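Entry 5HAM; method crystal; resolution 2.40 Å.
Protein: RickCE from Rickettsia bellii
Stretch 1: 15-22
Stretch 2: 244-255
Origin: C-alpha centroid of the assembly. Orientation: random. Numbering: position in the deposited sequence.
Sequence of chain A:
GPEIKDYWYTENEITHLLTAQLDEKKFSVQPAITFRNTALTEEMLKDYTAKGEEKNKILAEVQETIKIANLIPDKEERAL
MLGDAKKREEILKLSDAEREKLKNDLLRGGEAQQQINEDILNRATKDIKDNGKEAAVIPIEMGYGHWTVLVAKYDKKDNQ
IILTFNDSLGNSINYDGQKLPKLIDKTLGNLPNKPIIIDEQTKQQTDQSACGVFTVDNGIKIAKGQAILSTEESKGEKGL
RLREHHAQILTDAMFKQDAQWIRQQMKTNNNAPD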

ATOM      1  N   THR A  15     -10.940   5.463   0.381  1.00 28.98           N
ATOM      2  CA  THR A  15     -11.805   5.290   1.542  1.00 31.46           C
ATOM      3  C   THR A  15     -13.186   5.909   1.329  1.00 34.62           C
ATOM      4  O   THR A  15     -14.191   5.275   1.612  1.00 36.22           O
ATOM      5  CB  THR A  15     -11.112   5.855   2.809  1.00 27.34           C
ATOM      6  OG1 THR A  15     -10.003   5.007   3.137  1.00 35.98           O
ATOM      7  CG2 THR A  15     -12.034   5.866   3.973  1.00 34.94           C
ATOM      8  N   HIS A  16     -13.235   7.130   0.805  1.00 37.20           N
ATOM      9  CA  HIS A  16     -14.514   7.802   0.541  1.00 41.89           C
ATOM     10  C   HIS A  16     -15.325   7.113  -0.547  1.00 35.45           C
ATOM     11  O   HIS A  16     -16.534   6.918  -0.414  1.00 32.36           O
ATOM     12  CB  HIS A  16     -14.296   9.256   0.114  1.00 52.36           C
ATOM     13  CG  HIS A  16     -13.661  10.105   1.164  1.00 65.07           C
ATOM     14  ND1 HIS A  16     -13.130  11.351   0.901  1.00 67.47           N
ATOM     15  CD2 HIS A  16     -13.461   9.883   2.487  1.00 68.79           C
ATOM     16  CE1 HIS A  16     -12.635  11.858   2.011  1.00 69.44           C
ATOM     17  NE2 HIS A  16     -12.817  10.990   2.985  1.00 69.64           N
ATOM     18  N   LEU A  17     -14.654   6.787  -1.644  1.00 33.30           N
ATOM     19  CA  LEU A  17     -15.285   6.085  -2.741  1.00 35.68           C
ATOM     20  C   LEU A  17     -15.890   4.765  -2.268  1.00 33.08           C
ATOM     21  O   LEU A  17     -17.007   4.417  -2.658  1.00 36.10           O
ATOM     22  CB  LEU A  17     -14.270   5.853  -3.854  1.00 32.42           C
ATOM     23  CG  LEU A  17     -14.071   7.132  -4.654  1.00 28.62           C
ATOM     24  CD1 LEU A  17     -12.803   7.065  -5.498  1.00 24.29           C
ATOM     25  CD2 LEU A  17     -15.317   7.352  -5.500  1.00 25.75           C
ATOM     26  N   LEU A  18     -15.164   4.048  -1.416  1.00 26.47           N
ATOM     27  CA  LEU A  18     -15.633   2.759  -0.920  1.00 34.15           C
ATOM     28  C   LEU A  18     -16.828   2.935  -0.004  1.00 40.47           C
ATOM     29  O   LEU A  18     -17.866   2.296  -0.189  1.00 47.93           O
ATOM     30  CB  LEU A  18     -14.522   2.014  -0.182  1.00 28.75           C
ATOM     31  CG  LEU A  18     -13.478   1.339  -1.072  1.00 31.80           C
ATOM     32  CD1 LEU A  18     -12.327   0.830  -0.221  1.00 27.32           C
ATOM     33  CD2 LEU A  18     -14.107   0.214  -1.874  1.00 32.67           C
ATOM     34  N   THR A  19     -16.666   3.806   0.980  1.00 35.99           N
ATOM     35  CA  THR A  19     -17.731   4.146   1.915  1.00 38.01           C
ATOM     36  C   THR A  19     -19.016   4.620   1.217  1.00 39.37           C
ATOM     37  O   THR A  19     -20.119   4.239   1.606  1.00 43.36           O
ATOM     38  CB  THR A  19     -17.234   5.205   2.907  1.00 38.90           C
ATOM     39  OG1 THR A  19     -16.250   4.604   3.752  1.00 43.76           O
ATOM     40  CG2 THR A  19     -18.364   5.728   3.765  1.00 45.37           C
ATOM     41  N   ALA A  20     -18.864   5.425   0.170  1.00 35.52           N
ATOM     42  CA  ALA A  20     -20.010   5.942  -0.569  1.00 35.25           C
ATOM     43  C   ALA A  20     -20.750   4.858  -1.354  1.00 41.34           C
ATOM     44  O   ALA A  20     -21.953   4.961  -1.598  1.00 47.96           O
ATOM     45  CB  ALA A  20     -19.574   7.062  -1.500  1.00 27.35           C
ATOM     46  N   GLN A  21     -20.035   3.813  -1.746  1.00 35.83           N
ATOM     47  CA  GLN A  21     -20.640   2.789  -2.573  1.00 33.47           C
ATOM     48  C   GLN A  21     -20.869   1.478  -1.829  1.00 35.91           C
ATOM     49  O   GLN A  21     -21.168   0.457  -2.448  1.00 42.74           O
ATOM     50  CB  GLN A  21     -19.790   2.552  -3.811  1.00 31.32           C
ATOM     51  CG  GLN A  21     -19.996   3.592  -4.900  1.00 44.45           C
ATOM     52  CD  GLN A  21     -19.065   3.358  -6.071  1.00 54.12           C
ATOM     53  OE1 GLN A  21     -17.871   3.641  -5.985  1.00 55.91           O
ATOM     54  NE2 GLN A  21     -19.598   2.820  -7.168  1.00 56.39           N
ATOM     55  N   LEU A  22     -20.722   1.508  -0.508  1.00 24.86           N
ATOM     56  CA  LEU A  22     -20.939   0.318   0.307  1.00 32.04           C
ATOM     57  C   LEU A  22     -21.847   0.586   1.511  1.00 36.88           C
ATOM     58  O   LEU A  22     -21.586   1.486   2.302  1.00 42.71           O
ATOM     59  CB  LEU A  22     -19.599  -0.250   0.785  1.00 33.28           C
ATOM     60  CG  LEU A  22     -18.775  -1.004  -0.263  1.00 34.51           C
ATOM     61  CD1 LEU A  22     -17.368  -1.330   0.243  1.00 34.18           C
ATOM     62  CD2 LEU A  22     -19.498  -2.266  -0.682  1.00 29.37           C
TER
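Stretch 2 244-255: EHHAQILTDAMF

Packing of residues 244–255 on residues 15–22 in RickCE, two segments of one chain more than 220 positions apart in sequence. Residues 244–251 continue a helix that begins earlier in the chain, and they run across helix 15–20 at a signed crossing angle of 78°, so the two are nearly perpendicular. The axes approach to 10.1 Å, and the closest backbone register pairs L17 with L250, CA to CA 6.9 Å. No hydrogen bond links the stretches; the 416 Å² buried between them comes mostly from apolar residues, with H16, Q21, H245 and H246 also contributing.

E244 lies out of reach. H245 (chi1 t) sets off sideways, but the end of its side chain comes nearer: its NE2 is 4.1 Å from Q21 NE2, which lies at the edge of the imidazole, near its plane. One residue on, H246 (chi1 m) meets L17. L17 CD2 is 3.6 Å from the carbonyl oxygen H246 O and 3.8 Å from H246 CB, so the leucine packs against backbone as well as side chain. A247 points away, and Q248 is out of reach.

I249 (m, t) returns toward stretch 1, one helical turn after H245, and touches three residues. Its CG2 lies 3.9 Å from A20 CB and 4.1 Å from L17 CD2, while its CD1 reaches Q21 CD at 3.4 Å. Q21 is the first residue beyond helix 15–20 to leave helical phi/psi, so I249 spans L17 and A20 in the last helical turn and Q21, where phi/psi departs from helical values. L250 (m, t) starts sideways, yet its end closes on the partner: L250 CG is 4.0 Å from L17 CD2, and L250 CD2 is 4.2 Å from H16 CB. L17 thus fits among H246, I249 and L250, and has the largest area covered by the other stretch, 88 Å².

T251 lies out of reach, its OG1 donating to A247 O (3.0 Å) within its own helix. At D252, which is poorly ordered, the chain leaves helical phi/psi; D252 and A253 make no contact with stretch 1. M254, in an extended conformation (phi/psi −116/93), points back toward it, with chi1 and chi2 both between wells. Its thioether covers one face of the H16 ring: SD lies 3.6 Å from the ring centroid of H16, a sulfur–aromatic contact, and CE lies 3.8 Å from that centroid in a CH–pi contact. The closest atoms of this pair are M254 SD and H16 ND1, 3.2 Å apart. F255, modelled only to CB, is out of reach.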

ATOM      1  N   GLU A 244     -13.918   9.016 -14.167  1.00 42.57           N
ATOM      2  CA  GLU A 244     -14.930  10.045 -14.353  1.00 44.55           C
ATOM      3  C   GLU A 244     -16.063   9.763 -13.400  1.00 44.91           C
ATOM      4  O   GLU A 244     -16.472  10.628 -12.636  1.00 49.13           O
ATOM      5  CB  GLU A 244     -15.436  10.066 -15.797  1.00 50.48           C
ATOM      6  CG  GLU A 244     -14.433  10.657 -16.783  1.00 57.89           C
ATOM      7  CD  GLU A 244     -14.839  10.491 -18.245  1.00 68.89           C
ATOM      8  OE1 GLU A 244     -16.021  10.191 -18.531  1.00 73.27           O
ATOM      9  OE2 GLU A 244     -13.961  10.661 -19.115  1.00 70.13           O
ATOM     10  N   HIS A 245     -16.539   8.525 -13.434  1.00 43.08           N
ATOM     11  CA  HIS A 245     -17.601   8.077 -12.558  1.00 39.86           C
ATOM     12  C   HIS A 245     -17.259   8.338 -11.095  1.00 37.78           C
ATOM     13  O   HIS A 245     -18.085   8.863 -10.349  1.00 42.11           O
ATOM     14  CB  HIS A 245     -17.860   6.593 -12.808  1.00 47.83           C
ATOM     15  CG  HIS A 245     -18.980   6.019 -11.973  1.00 56.89           C
ATOM     16  ND1 HIS A 245     -20.265   6.487 -12.056  1.00 61.52           N
ATOM     17  CD2 HIS A 245     -18.967   5.026 -11.065  1.00 58.73           C
ATOM     18  CE1 HIS A 245     -21.020   5.794 -11.205  1.00 62.26           C
ATOM     19  NE2 HIS A 245     -20.272   4.909 -10.600  1.00 59.13           N
ATOM     20  N   HIS A 246     -16.042   7.978 -10.690  1.00 34.23           N
ATOM     21  CA  HIS A 246     -15.574   8.217  -9.322  1.00 34.82           C
ATOM     22  C   HIS A 246     -15.581   9.700  -8.966  1.00 35.40           C
ATOM     23  O   HIS A 246     -15.895  10.069  -7.839  1.00 33.05           O
ATOM     24  CB  HIS A 246     -14.148   7.702  -9.134  1.00 35.59           C
ATOM     25  CG  HIS A 246     -14.041   6.211  -9.141  1.00 32.65           C
ATOM     26  ND1 HIS A 246     -12.826   5.569  -9.173  1.00 27.33           N
ATOM     27  CD2 HIS A 246     -14.982   5.245  -9.116  1.00 32.35           C
ATOM     28  CE1 HIS A 246     -13.025   4.255  -9.164  1.00 30.05           C
ATOM     29  NE2 HIS A 246     -14.335   4.041  -9.126  1.00 29.82           N
ATOM     30  N   ALA A 247     -15.206  10.547  -9.918  1.00 35.43           N
ATOM     31  CA  ALA A 247     -15.235  11.985  -9.668  1.00 44.14           C
ATOM     32  C   ALA A 247     -16.665  12.499  -9.405  1.00 52.01           C
ATOM     33  O   ALA A 247     -16.861  13.331  -8.519  1.00 48.63           O
ATOM     34  CB  ALA A 247     -14.540  12.765 -10.791  1.00 32.24           C
ATOM     35  N   GLN A 248     -17.652  11.973 -10.143  1.00 55.96           N
ATOM     36  CA  GLN A 248     -19.070  12.289  -9.918  1.00 53.62           C
ATOM     37  C   GLN A 248     -19.534  11.883  -8.521  1.00 53.97           C
ATOM     38  O   GLN A 248     -20.201  12.651  -7.836  1.00 63.69           O
ATOM     39  CB  GLN A 248     -19.984  11.566 -10.910  1.00 58.95           C
ATOM     40  CG  GLN A 248     -19.635  11.636 -12.386  1.00 68.43           C
ATOM     41  CD  GLN A 248     -20.770  11.078 -13.258  1.00 73.76           C
ATOM     42  OE1 GLN A 248     -21.875  11.628 -13.267  1.00 78.67           O
ATOM     43  NE2 GLN A 248     -20.507   9.975 -13.975  1.00 65.11           N
ATOM     44  N   ILE A 249     -19.219  10.654  -8.120  1.00 45.48           N
ATOM     45  CA  ILE A 249     -19.562  10.178  -6.785  1.00 42.62           C
ATOM     46  C   ILE A 249     -18.933  11.092  -5.739  1.00 52.11           C
ATOM     47  O   ILE A 249     -19.583  11.512  -4.778  1.00 53.60           O
ATOM     48  CB  ILE A 249     -19.058   8.751  -6.576  1.00 43.00           C
ATOM     49  CG1 ILE A 249     -19.740   7.805  -7.570  1.00 45.06           C
ATOM     50  CG2 ILE A 249     -19.285   8.300  -5.137  1.00 41.53           C
ATOM     51  CD1 ILE A 249     -19.117   6.423  -7.635  1.00 40.54           C
ATOM     52  N   LEU A 250     -17.663  11.412  -5.954  1.00 54.51           N
ATOM     53  CA  LEU A 250     -16.956  12.354  -5.105  1.00 53.16           C
ATOM     54  C   LEU A 250     -17.604  13.729  -5.156  1.00 57.23           C
ATOM     55  O   LEU A 250     -17.826  14.337  -4.117  1.00 54.39           O
ATOM     56  CB  LEU A 250     -15.497  12.464  -5.536  1.00 50.99           C
ATOM     57  CG  LEU A 250     -14.623  11.260  -5.203  1.00 50.10           C
ATOM     58  CD1 LEU A 250     -13.253  11.405  -5.867  1.00 51.36           C
ATOM     59  CD2 LEU A 250     -14.507  11.089  -3.687  1.00 42.87           C
ATOM     60  N   THR A 251     -17.890  14.217  -6.364  1.00 61.37           N
ATOM     61  CA  THR A 251     -18.513  15.528  -6.544  1.00 64.82           C
ATOM     62  C   THR A 251     -19.860  15.572  -5.839  1.00 72.07           C
ATOM     63  O   THR A 251     -20.235  16.583  -5.240  1.00 71.52           O
ATOM     64  CB  THR A 251     -18.687  15.887  -8.036  1.00 63.35           C
ATOM     65  OG1 THR A 251     -17.420  16.266  -8.581  1.00 62.73           O
ATOM     66  CG2 THR A 251     -19.658  17.052  -8.215  1.00 65.18           C
ATOM     67  N   ASP A 252     -20.570  14.449  -5.873  1.00 77.48           N
ATOM     68  CA  ASP A 252     -21.810  14.323  -5.122  1.00 83.68           C
ATOM     69  C   ASP A 252     -21.549  14.218  -3.616  1.00 78.60           C
ATOM     70  O   ASP A 252     -22.195  13.419  -2.938  1.00 77.82           O
ATOM     71  CB  ASP A 252     -22.632  13.132  -5.622  1.00 90.66           C
ATOM     72  CG  ASP A 252     -23.209  13.363  -7.013  1.00 98.18           C
ATOM     73  OD1 ASP A 252     -23.677  14.490  -7.286  1.00 96.73           O
ATOM     74  OD2 ASP A 252     -23.193  12.420  -7.835  1.00103.38           O
ATOM     75  N   ALA A 253     -20.610  15.043  -3.132  1.00 72.89           N
ATOM     76  CA  ALA A 253     -20.239  15.199  -1.722  1.00 70.99           C
ATOM     77  C   ALA A 253     -18.962  16.036  -1.572  1.00 82.55           C
ATOM     78  O   ALA A 253     -19.003  17.153  -1.063  1.00 88.89           O
ATOM     79  CB  ALA A 253     -20.055  13.853  -1.038  1.00 64.49           C
ATOM     80  N   MET A 254     -17.832  15.487  -2.021  1.00 85.09           N
ATOM     81  CA  MET A 254     -16.508  16.062  -1.755  1.00 86.71           C
ATOM     82  C   MET A 254     -15.777  16.536  -3.011  1.00 86.35           C
ATOM     83  O   MET A 254     -15.044  15.771  -3.649  1.00 78.32           O
ATOM     84  CB  MET A 254     -15.632  15.043  -1.031  1.00 88.63           C
ATOM     85  CG  MET A 254     -16.396  13.852  -0.494  1.00 88.17           C
ATOM     86  SD  MET A 254     -15.681  13.205   1.026  1.00 93.40           S
ATOM     87  CE  MET A 254     -16.744  11.789   1.273  1.00 34.45           C
ATOM     88  N   PHE A 255     -15.962  17.815  -3.326  1.00 90.60           N
ATOM     89  CA  PHE A 255     -15.466  18.425  -4.560  1.00 85.76           C
ATOM     90  C   PHE A 255     -13.946  18.354  -4.759  1.00 79.59           C
ATOM     91  O   PHE A 255     -13.480  18.066  -5.863  1.00 71.79           O
ATOM     92  CB  PHE A 255     -15.942  19.885  -4.651  1.00 82.41           C
TER